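Local coordinates for protein ATP phosphoribosyltransferase regulatory subunit (Lactococcus lactis, PDB 1Z7M) that is required for the first step of histidine biosynthesis and may let histidine feedback-regulate ATP phosphoribosyltransferase, although it belongs to the class II aminoacyl-tRNA synthetase family, at residues N173-E178 against M268-I273; S254-L259 against I274-V279; L157-L162 against F319-C324; G180-F185 against D287-A292. All coordinates share one frame; numbering follows the deposited sequence.

Contact 1: N173-E178 against M268-I273; sequences NKTVFE and MIKPII
Phe177 and Ile272 run alongside each other and form the close-packed part of this contact. CD1 of Ile272 approaches Phe177 CD2 obliquely at 3.7 Å. The Phe177 side chain also rests on Leu160 and Ile167 of helix 152-169, while Ile272 leans on Ser263 and Leu266 of helix 250-267, so both are covered by helices. Next in line, Ile273 N gives a weak hydrogen bond of 3.0 Å to Phe177 O, and Glu178 CA makes a CA-H...O contact of 3.2 Å with Ile273 O. Glu178 pairs in parallel with Ile273; within this chain 272-274 is an edge strand of the mixed sheet in this class II synthetase-like core. On the same face as Ile273, Glu178 passes its CG by Ile273 CG2 at 4.1 Å, but its carboxylate looks elsewhere: OE2 makes a salt bridge with a basic side chain on the chain of another protein. Val176 CB meets Ile273 CD1 at 3.8 Å, and Val176 packs on an aromatic side chain of that other protein. The looser side lies where the two backbones part, between buried Thr175 and partly exposed Lys270. Lys270 spans the widening gap with CG anti to its backbone N (chi1 179°), crossing Thr175 at about a right angle. Its NZ gives a weak hydrogen bond of 2.9 Å to Thr175 O, with Thr175 OG1 farther off at 3.6 Å.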
# COMPACT_ATOMS: atom_id res chain seq x y z
N ASN B 173 27.48 -25.94 -22.97
CA ASN B 173 28.20 -27.16 -23.35
C ASN B 173 27.73 -28.45 -22.68
O ASN B 173 27.32 -29.38 -23.37
CB ASN B 173 29.70 -27.02 -23.10
CG ASN B 173 30.25 -25.71 -23.62
OD1 ASN B 173 29.86 -25.23 -24.69
ND2 ASN B 173 31.19 -25.13 -22.86
N LYS B 174 27.80 -28.53 -21.36
CA LYS B 174 27.38 -29.74 -20.65
C LYS B 174 26.02 -29.65 -19.93
O LYS B 174 25.93 -29.15 -18.80
CB LYS B 174 28.47 -30.15 -19.67
CG LYS B 174 28.19 -31.46 -18.95
CD LYS B 174 29.40 -31.90 -18.16
CE LYS B 174 30.60 -32.09 -19.08
NZ LYS B 174 31.84 -32.45 -18.34
N THR B 175 24.98 -30.16 -20.57
CA THR B 175 23.63 -30.13 -19.99
C THR B 175 22.87 -31.44 -20.06
O THR B 175 22.80 -32.09 -21.10
CB THR B 175 22.71 -29.08 -20.69
OG1 THR B 175 22.44 -29.48 -22.04
CG2 THR B 175 23.36 -27.71 -20.68
N VAL B 176 22.27 -31.81 -18.94
CA VAL B 176 21.47 -33.03 -18.89
C VAL B 176 19.99 -32.70 -18.79
O VAL B 176 19.57 -31.74 -18.13
CB VAL B 176 21.88 -33.91 -17.69
CG1 VAL B 176 23.38 -34.12 -17.72
CG2 VAL B 176 21.44 -33.28 -16.39
N PHE B 177 19.19 -33.52 -19.46
CA PHE B 177 17.75 -33.37 -19.47
C PHE B 177 17.16 -34.57 -18.70
O PHE B 177 17.57 -35.71 -18.94
CB PHE B 177 17.28 -33.36 -20.91
CG PHE B 177 15.87 -32.98 -21.07
CD1 PHE B 177 15.51 -31.65 -21.23
CD2 PHE B 177 14.88 -33.95 -21.06
CE1 PHE B 177 14.18 -31.29 -21.38
CE2 PHE B 177 13.55 -33.61 -21.22
CZ PHE B 177 13.19 -32.28 -21.38
N GLU B 178 16.23 -34.31 -17.79
CA GLU B 178 15.61 -35.37 -16.97
C GLU B 178 14.10 -35.41 -17.05
O GLU B 178 13.44 -34.39 -16.87
CB GLU B 178 15.97 -35.20 -15.49
CG GLU B 178 17.43 -35.40 -15.14
CD GLU B 178 17.74 -35.00 -13.70
OE1 GLU B 178 18.90 -35.15 -13.27
OE2 GLU B 178 16.82 -34.52 -12.99
N MET B 268 17.58 -39.69 -30.01
CA MET B 268 18.35 -39.22 -31.15
C MET B 268 18.72 -37.74 -30.97
O MET B 268 19.89 -37.38 -31.09
CB MET B 268 17.53 -39.43 -32.42
CG MET B 268 16.16 -38.79 -32.34
SD MET B 268 14.94 -39.64 -33.33
CE MET B 268 15.62 -39.40 -35.00
N ILE B 269 17.73 -36.90 -30.68
CA ILE B 269 17.94 -35.46 -30.48
C ILE B 269 18.97 -35.21 -29.37
O ILE B 269 19.89 -34.40 -29.52
CB ILE B 269 16.63 -34.73 -30.08
CG1 ILE B 269 15.56 -34.91 -31.14
CG2 ILE B 269 16.90 -33.25 -29.89
CD1 ILE B 269 14.24 -34.22 -30.79
N LYS B 270 18.80 -35.90 -28.25
CA LYS B 270 19.69 -35.77 -27.09
C LYS B 270 19.45 -36.92 -26.13
O LYS B 270 18.31 -37.37 -25.96
CB LYS B 270 19.42 -34.46 -26.37
CG LYS B 270 20.29 -34.25 -25.14
CD LYS B 270 19.99 -32.92 -24.47
CE LYS B 270 21.01 -32.61 -23.39
NZ LYS B 270 22.37 -32.50 -23.97
N PRO B 271 20.51 -37.42 -25.47
CA PRO B 271 20.29 -38.52 -24.54
C PRO B 271 19.44 -38.07 -23.35
O PRO B 271 19.85 -37.21 -22.56
CB PRO B 271 21.71 -38.93 -24.14
CG PRO B 271 22.46 -37.63 -24.22
CD PRO B 271 21.93 -37.02 -25.50
N ILE B 272 18.26 -38.65 -23.24
CA ILE B 272 17.35 -38.31 -22.15
C ILE B 272 17.69 -39.14 -20.91
O ILE B 272 18.22 -40.24 -21.01
CB ILE B 272 15.88 -38.58 -22.54
CG1 ILE B 272 15.54 -37.81 -23.81
CG2 ILE B 272 14.96 -38.19 -21.41
CD1 ILE B 272 15.89 -36.36 -23.73
N ILE B 273 17.37 -38.59 -19.75
CA ILE B 273 17.63 -39.29 -18.51
C ILE B 273 16.33 -39.47 -17.74
O ILE B 273 15.55 -38.54 -17.58
CB ILE B 273 18.65 -38.51 -17.70
CG1 ILE B 273 19.98 -38.56 -18.43
CG2 ILE B 273 18.79 -39.10 -16.34
CD1 ILE B 273 21.01 -37.60 -17.89

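Contact 2: S254-L259 against I274-V279; sequences SSFDQL and IDLGMV
Leu276 forks between two residues of a helix: CD1 reaches Phe256 CD1 at 3.8 Å, obliquely to the ring, while CD2 reaches Leu259 CD1, also at 3.8 Å. With Ile274 these make four buried apolar side chains, the whole of this contact between a helix and the end of a strand with the turn after it, and no hydrogen bond crosses it. The Leu276 and Phe256 side chains cross at about a right angle. In Phe256 CG stands anti to the backbone N (chi1 172°), and the ring end comes nearer the loop than CB does; Leu237 and Leu240 of helix 237-246 also touch it. Leu259 CD1 touches Ile274 CG2 at 3.7 Å, and Ile274 CD1 lies 3.8 Å from the backbone carbon C of Leu259. Helix 250-267 thus packs against the chain just where strand 272-274 gives way to a type I beta turn, Asp275 to Met278, on the path to strand 288-294. An alanine at Ile274 would probably open a gap beside the helix, leaving Leu259 CD1 to Leu276 alone among the side chains it meets here. Between the two apolar residues, Asp275 points away from the helix and shapes the turn: its OD1 accepts from Gly277 N at 2.7 Å, nearly along the C-O axis, which makes an Asx turn. The Ile274 carbonyl oxygen is bonded by Asn235 ND2.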
# COMPACT_ATOMS: atom_id res chain seq x y z
N SER B 254 3.69 -49.45 -16.02
CA SER B 254 3.01 -48.64 -17.03
C SER B 254 3.64 -47.25 -17.19
O SER B 254 3.97 -46.83 -18.30
CB SER B 254 1.53 -48.50 -16.66
OG SER B 254 0.93 -47.38 -17.30
N SER B 255 3.79 -46.55 -16.07
CA SER B 255 4.35 -45.20 -16.05
C SER B 255 5.80 -45.15 -16.48
O SER B 255 6.22 -44.18 -17.12
CB SER B 255 4.23 -44.59 -14.65
OG SER B 255 2.87 -44.35 -14.34
N PHE B 256 6.57 -46.18 -16.13
CA PHE B 256 7.98 -46.27 -16.49
C PHE B 256 8.15 -46.56 -17.97
O PHE B 256 9.14 -46.16 -18.58
CB PHE B 256 8.69 -47.36 -15.72
CG PHE B 256 10.08 -47.60 -16.21
CD1 PHE B 256 11.14 -46.86 -15.71
CD2 PHE B 256 10.32 -48.53 -17.22
CE1 PHE B 256 12.42 -47.04 -16.21
CE2 PHE B 256 11.59 -48.71 -17.72
CZ PHE B 256 12.65 -47.97 -17.22
N ASP B 257 7.21 -47.31 -18.54
CA ASP B 257 7.23 -47.63 -19.96
C ASP B 257 7.05 -46.36 -20.78
O ASP B 257 7.74 -46.16 -21.77
CB ASP B 257 6.11 -48.61 -20.32
CG ASP B 257 6.53 -50.07 -20.15
OD1 ASP B 257 7.75 -50.35 -20.14
OD2 ASP B 257 5.61 -50.92 -20.05
N GLN B 258 6.11 -45.52 -20.36
CA GLN B 258 5.85 -44.26 -21.05
C GLN B 258 7.12 -43.41 -21.11
O GLN B 258 7.48 -42.87 -22.16
CB GLN B 258 4.74 -43.49 -20.34
CG GLN B 258 4.34 -42.22 -21.06
CD GLN B 258 3.67 -42.48 -22.40
OE1 GLN B 258 2.52 -42.91 -22.45
NE2 GLN B 258 4.38 -42.22 -23.48
N LEU B 259 7.81 -43.29 -19.98
CA LEU B 259 9.05 -42.51 -19.94
C LEU B 259 10.06 -43.15 -20.88
O LEU B 259 10.75 -42.46 -21.62
CB LEU B 259 9.63 -42.48 -18.52
CG LEU B 259 8.73 -41.88 -17.43
CD1 LEU B 259 9.35 -42.09 -16.08
CD2 LEU B 259 8.50 -40.41 -17.72
N ILE B 274 16.10 -40.69 -17.28
CA ILE B 274 14.88 -40.97 -16.54
C ILE B 274 15.15 -40.94 -15.05
O ILE B 274 16.03 -41.64 -14.54
CB ILE B 274 14.29 -42.34 -16.97
CG1 ILE B 274 13.98 -42.32 -18.47
CG2 ILE B 274 13.03 -42.63 -16.15
CD1 ILE B 274 13.38 -43.60 -19.04
N ASP B 275 14.40 -40.09 -14.34
CA ASP B 275 14.54 -39.97 -12.90
C ASP B 275 13.25 -40.41 -12.24
O ASP B 275 12.25 -39.68 -12.24
CB ASP B 275 14.86 -38.54 -12.48
CG ASP B 275 15.41 -38.46 -11.06
OD1 ASP B 275 14.98 -39.28 -10.21
OD2 ASP B 275 16.27 -37.59 -10.80
N LEU B 276 13.25 -41.60 -11.67
CA LEU B 276 12.07 -42.11 -11.01
C LEU B 276 12.01 -41.58 -9.58
O LEU B 276 11.10 -41.89 -8.82
CB LEU B 276 12.08 -43.64 -11.00
CG LEU B 276 11.98 -44.30 -12.38
CD1 LEU B 276 12.16 -45.81 -12.25
CD2 LEU B 276 10.63 -43.97 -12.98
N GLY B 277 13.00 -40.77 -9.21
CA GLY B 277 13.03 -40.22 -7.87
C GLY B 277 12.69 -38.75 -7.88
O GLY B 277 12.88 -38.05 -6.89
N MET B 278 12.17 -38.27 -9.01
CA MET B 278 11.80 -36.88 -9.17
C MET B 278 10.51 -36.57 -8.41
O MET B 278 9.52 -37.28 -8.58
CB MET B 278 11.60 -36.59 -10.65
CG MET B 278 11.22 -35.18 -10.97
SD MET B 278 11.04 -34.92 -12.74
CE MET B 278 12.77 -34.72 -13.21
N VAL B 279 10.53 -35.53 -7.58
CA VAL B 279 9.34 -35.13 -6.81
C VAL B 279 8.62 -34.01 -7.58
O VAL B 279 9.19 -32.96 -7.84
CB VAL B 279 9.72 -34.58 -5.42
CG1 VAL B 279 8.49 -34.16 -4.71
CG2 VAL B 279 10.44 -35.62 -4.62

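Contact 3: L157-L162 against F319-C324; sequences LEILSL and FAIGFC
Ile159 overlaps Ile321 and Phe323, its side chain passing antiparallel to both as it reaches from helix 152-169 to strand 320-326. The helix lies on one face of the central sheet of a class II aminoacyl-tRNA synthetase core, nearly parallel to this strand, and the strand, followed directly by helix 327-338, is consistent with motif 3 of that family. The angle between the helix and strand segments is 7°, with their axes 8.5 Å from each other. Ile159 touches the strand with both branches. Its CG1 meets Ile321 CG2 at 3.7 Å, and its CG2 turns to Phe323 CD2 at 3.6 Å. Between these two partners Gly322 presents only backbone, its CA 4.2 Å from Ile159 CG2. No hydrogen bond joins the segments, and all five residues that touch are buried. The packing goes on to the neighbouring strands: Leu147 and Phe290 also touch Ile159, and Ile145 touches both Leu162 and Phe323. Farther along the same helix, Ala163 and Val166 touch Phe323 as well. Phe323 has its CB directed toward the helix and its CG between the backbone N and the carbonyl carbon (chi1 67°). Two carbons of the segment 157-162 meet the edge of its ring near the ring plane: Ile159 CG2, and Leu162 CB at 4.2 Å from Phe323 CE2.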
# COMPACT_ATOMS: atom_id res chain seq x y z
N LEU B 157 4.81 -34.93 -26.77
CA LEU B 157 5.95 -35.08 -27.67
C LEU B 157 6.38 -33.76 -28.26
O LEU B 157 7.58 -33.52 -28.47
CB LEU B 157 5.63 -36.06 -28.79
CG LEU B 157 6.03 -37.50 -28.43
CD1 LEU B 157 5.30 -38.51 -29.31
CD2 LEU B 157 7.55 -37.63 -28.55
N GLU B 158 5.41 -32.90 -28.52
CA GLU B 158 5.69 -31.59 -29.09
C GLU B 158 6.47 -30.75 -28.10
O GLU B 158 7.47 -30.14 -28.46
CB GLU B 158 4.39 -30.88 -29.44
CG GLU B 158 4.61 -29.60 -30.20
CD GLU B 158 3.31 -28.87 -30.50
OE1 GLU B 158 2.33 -29.55 -30.90
OE2 GLU B 158 3.27 -27.63 -30.34
N ILE B 159 6.02 -30.73 -26.85
CA ILE B 159 6.69 -29.94 -25.82
C ILE B 159 8.09 -30.49 -25.49
O ILE B 159 9.05 -29.73 -25.48
CB ILE B 159 5.81 -29.87 -24.54
CG1 ILE B 159 4.50 -29.13 -24.85
CG2 ILE B 159 6.53 -29.14 -23.42
CD1 ILE B 159 4.66 -27.64 -25.07
N LEU B 160 8.21 -31.79 -25.26
CA LEU B 160 9.52 -32.41 -24.96
C LEU B 160 10.53 -32.17 -26.06
O LEU B 160 11.71 -31.93 -25.82
CB LEU B 160 9.36 -33.91 -24.78
CG LEU B 160 9.05 -34.41 -23.38
CD1 LEU B 160 8.64 -35.86 -23.43
CD2 LEU B 160 10.27 -34.23 -22.51
N SER B 161 10.04 -32.27 -27.29
CA SER B 161 10.87 -32.07 -28.46
C SER B 161 11.39 -30.63 -28.49
O SER B 161 12.60 -30.39 -28.55
CB SER B 161 10.04 -32.37 -29.70
OG SER B 161 10.83 -33.02 -30.67
N LEU B 162 10.45 -29.68 -28.44
CA LEU B 162 10.74 -28.25 -28.45
C LEU B 162 11.74 -27.90 -27.38
O LEU B 162 12.73 -27.24 -27.64
CB LEU B 162 9.47 -27.46 -28.20
CG LEU B 162 9.10 -26.40 -29.23
CD1 LEU B 162 7.80 -25.72 -28.81
CD2 LEU B 162 10.23 -25.41 -29.37
N PHE B 319 -5.87 -31.05 -21.85
CA PHE B 319 -4.43 -31.22 -21.74
C PHE B 319 -3.69 -29.88 -21.82
O PHE B 319 -3.70 -29.19 -22.84
CB PHE B 319 -3.92 -32.17 -22.83
CG PHE B 319 -4.54 -33.55 -22.76
N ALA B 320 -3.06 -29.56 -20.71
CA ALA B 320 -2.26 -28.35 -20.52
C ALA B 320 -0.83 -28.73 -20.16
O ALA B 320 -0.57 -29.42 -19.17
CB ALA B 320 -2.88 -27.46 -19.46
N ILE B 321 0.12 -28.26 -20.95
CA ILE B 321 1.51 -28.58 -20.69
C ILE B 321 2.40 -27.46 -21.22
O ILE B 321 2.01 -26.72 -22.13
CB ILE B 321 1.89 -29.96 -21.35
CG1 ILE B 321 3.37 -30.27 -21.14
CG2 ILE B 321 1.55 -29.97 -22.84
CD1 ILE B 321 3.75 -31.66 -21.59
N GLY B 322 3.58 -27.32 -20.63
CA GLY B 322 4.49 -26.28 -21.06
C GLY B 322 5.77 -26.36 -20.28
O GLY B 322 5.98 -27.28 -19.50
N PHE B 323 6.65 -25.40 -20.51
CA PHE B 323 7.90 -25.36 -19.78
C PHE B 323 8.37 -23.92 -19.68
O PHE B 323 7.82 -23.03 -20.32
CB PHE B 323 8.96 -26.28 -20.43
CG PHE B 323 9.43 -25.84 -21.79
CD1 PHE B 323 10.31 -24.78 -21.93
CD2 PHE B 323 9.03 -26.53 -22.92
CE1 PHE B 323 10.78 -24.41 -23.18
CE2 PHE B 323 9.49 -26.17 -24.19
CZ PHE B 323 10.37 -25.11 -24.32
N CYS B 324 9.39 -23.71 -18.86
CA CYS B 324 9.90 -22.37 -18.62
C CYS B 324 11.41 -22.33 -18.53
O CYS B 324 12.02 -23.21 -17.93
CB CYS B 324 9.28 -21.84 -17.34
SG CYS B 324 10.18 -20.49 -16.61

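Contact 4: G180-F185 against D287-A292; sequences GSAKFF and DLMFKA. With PO4 (phosphate ion), chain J.
Ser181, the N-cap of helix 182-191, meets Asp287 where strand 175-181 ends beside the start of strand 288-294. Ser181 OG gives a hydrogen bond of 3.0 Å to Asp287 OD1, arriving from above the carboxylate plane, 46° out of it. The same OG accepts from Phe184 N at 3.2 Å, the capping bond, so donor and acceptor roles are both used. Asp287 OD2 turns to the aliphatic part of Lys183, whose NZ ends 5.6 Å from it, too far for a salt bridge. An alanine in place of Asp287 would probably leave the Ser181 hydroxyl without its acceptor, still held by the capping bond to Phe184 N but less fixed in rotation. The Asp287 backbone holds on as well, its O taking Ala182 N at 2.7 Å, an almost straight bond (166°). One step back, Gly180 N bonds to Met289 O at 2.9 Å, and a weak bond returns from Met289 N to Gly180 O. Met289 lays its extended chain past Gly180, bringing CE to 4.0 Å from Ser181 N. Farther along, Lys291 NZ holds a phosphate ion, probably from the crystallisation liquor, at 2.8 Å from its O2; the chain of another protein also binds it. The whole is a strand running straight into an N-capped helix beside an antiparallel neighbour, in the central sheet of the class II synthetase-like core.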
# COMPACT_ATOMS: atom_id res chain seq x y z
N GLY B 180 10.33 -37.42 -15.86
CA GLY B 180 9.76 -38.21 -14.79
C GLY B 180 8.25 -38.33 -14.89
O GLY B 180 7.65 -37.86 -15.86
N SER B 181 7.66 -38.96 -13.88
CA SER B 181 6.22 -39.16 -13.86
C SER B 181 5.58 -38.94 -12.48
O SER B 181 5.93 -39.61 -11.51
CB SER B 181 5.90 -40.57 -14.33
OG SER B 181 4.51 -40.82 -14.25
N ALA B 182 4.63 -38.00 -12.42
CA ALA B 182 3.94 -37.71 -11.18
C ALA B 182 3.14 -38.94 -10.81
O ALA B 182 2.99 -39.28 -9.64
CB ALA B 182 3.02 -36.52 -11.36
N LYS B 183 2.63 -39.61 -11.83
CA LYS B 183 1.83 -40.81 -11.65
C LYS B 183 2.63 -41.96 -11.01
O LYS B 183 2.10 -42.71 -10.19
CB LYS B 183 1.26 -41.24 -13.00
CG LYS B 183 -0.12 -41.86 -12.94
CD LYS B 183 -0.64 -42.15 -14.35
CE LYS B 183 -1.94 -42.97 -14.36
NZ LYS B 183 -1.80 -44.33 -13.72
N PHE B 184 3.89 -42.10 -11.40
CA PHE B 184 4.75 -43.13 -10.84
C PHE B 184 5.10 -42.67 -9.43
O PHE B 184 5.11 -43.46 -8.49
CB PHE B 184 6.01 -43.26 -11.69
CG PHE B 184 7.04 -44.23 -11.14
CD1 PHE B 184 7.21 -45.49 -11.72
CD2 PHE B 184 7.87 -43.87 -10.08
CE1 PHE B 184 8.18 -46.37 -11.24
CE2 PHE B 184 8.85 -44.75 -9.60
CZ PHE B 184 9.00 -45.99 -10.18
N PHE B 185 5.38 -41.37 -9.27
CA PHE B 185 5.71 -40.83 -7.96
C PHE B 185 4.54 -41.14 -7.04
O PHE B 185 4.73 -41.70 -5.96
CB PHE B 185 5.88 -39.31 -8.02
CG PHE B 185 5.87 -38.64 -6.66
CD1 PHE B 185 6.99 -38.70 -5.83
CD2 PHE B 185 4.74 -37.97 -6.21
CE1 PHE B 185 6.98 -38.09 -4.60
CE2 PHE B 185 4.72 -37.37 -4.97
CZ PHE B 185 5.85 -37.43 -4.16
N ASP B 287 1.18 -35.56 -14.76
CA ASP B 287 2.02 -36.74 -14.96
C ASP B 287 3.44 -36.44 -15.44
O ASP B 287 4.39 -36.47 -14.66
CB ASP B 287 1.32 -37.69 -15.94
CG ASP B 287 1.99 -39.05 -16.00
OD1 ASP B 287 3.18 -39.09 -16.35
OD2 ASP B 287 1.33 -40.07 -15.69
N LEU B 288 3.59 -36.18 -16.74
CA LEU B 288 4.91 -35.88 -17.27
C LEU B 288 5.44 -34.59 -16.64
O LEU B 288 4.69 -33.63 -16.46
CB LEU B 288 4.86 -35.72 -18.79
CG LEU B 288 6.14 -35.16 -19.42
CD1 LEU B 288 7.32 -36.09 -19.15
CD2 LEU B 288 5.93 -34.95 -20.91
N MET B 289 6.72 -34.61 -16.29
CA MET B 289 7.41 -33.47 -15.69
C MET B 289 8.89 -33.59 -16.03
O MET B 289 9.42 -34.70 -16.03
CB MET B 289 7.21 -33.46 -14.18
CG MET B 289 7.65 -34.72 -13.46
SD MET B 289 7.14 -34.77 -11.73
CE MET B 289 8.05 -36.08 -11.14
N PHE B 290 9.57 -32.48 -16.32
CA PHE B 290 10.97 -32.56 -16.71
C PHE B 290 11.83 -31.38 -16.31
O PHE B 290 11.36 -30.25 -16.27
CB PHE B 290 11.04 -32.74 -18.22
CG PHE B 290 10.13 -31.81 -18.97
CD1 PHE B 290 10.58 -30.59 -19.43
CD2 PHE B 290 8.79 -32.14 -19.16
CE1 PHE B 290 9.73 -29.71 -20.09
CE2 PHE B 290 7.93 -31.26 -19.82
CZ PHE B 290 8.40 -30.05 -20.28
N LYS B 291 13.10 -31.64 -16.03
CA LYS B 291 14.05 -30.59 -15.65
C LYS B 291 15.26 -30.66 -16.57
O LYS B 291 15.41 -31.61 -17.33
CB LYS B 291 14.43 -30.73 -14.18
CG LYS B 291 13.26 -30.62 -13.22
CD LYS B 291 13.73 -30.51 -11.78
CE LYS B 291 12.55 -30.40 -10.82
NZ LYS B 291 13.00 -30.30 -9.40
N ALA B 292 16.12 -29.65 -16.50
CA ALA B 292 17.32 -29.61 -17.32
C ALA B 292 18.36 -28.82 -16.55
O ALA B 292 18.07 -27.72 -16.09
CB ALA B 292 17.02 -28.93 -18.64
P PO4 J . 15.68 -32.74 -9.16
O1 PO4 J . 15.87 -33.31 -10.33
O2 PO4 J . 15.49 -31.40 -8.88
O3 PO4 J . 13.94 -33.26 -8.86
O4 PO4 J . 16.16 -33.52 -7.93

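Contacts 1, 3 and 4 all reach the mixed central sheet, and contact 2 touches it only at the end of edge strand 272-274. Contacts 1 and 4 share strand 175-181, which pairs in parallel with 272-274 in one and antiparallel with 288-294 in the other. Contacts 2 and 3 are buried and wholly apolar, each packing a helix against its partner; contact 4, also buried, depends on backbone bonds and a capped helix start. Only contact 1 is partly buried; its polar links are weak, and another protein chain lies alongside. Contacts 2 and 4 adjoin, Leu276 packing on Phe184, whereas contacts 2 and 3 do not touch. Phe290 and Leu288 connect contact 4 to contact 3.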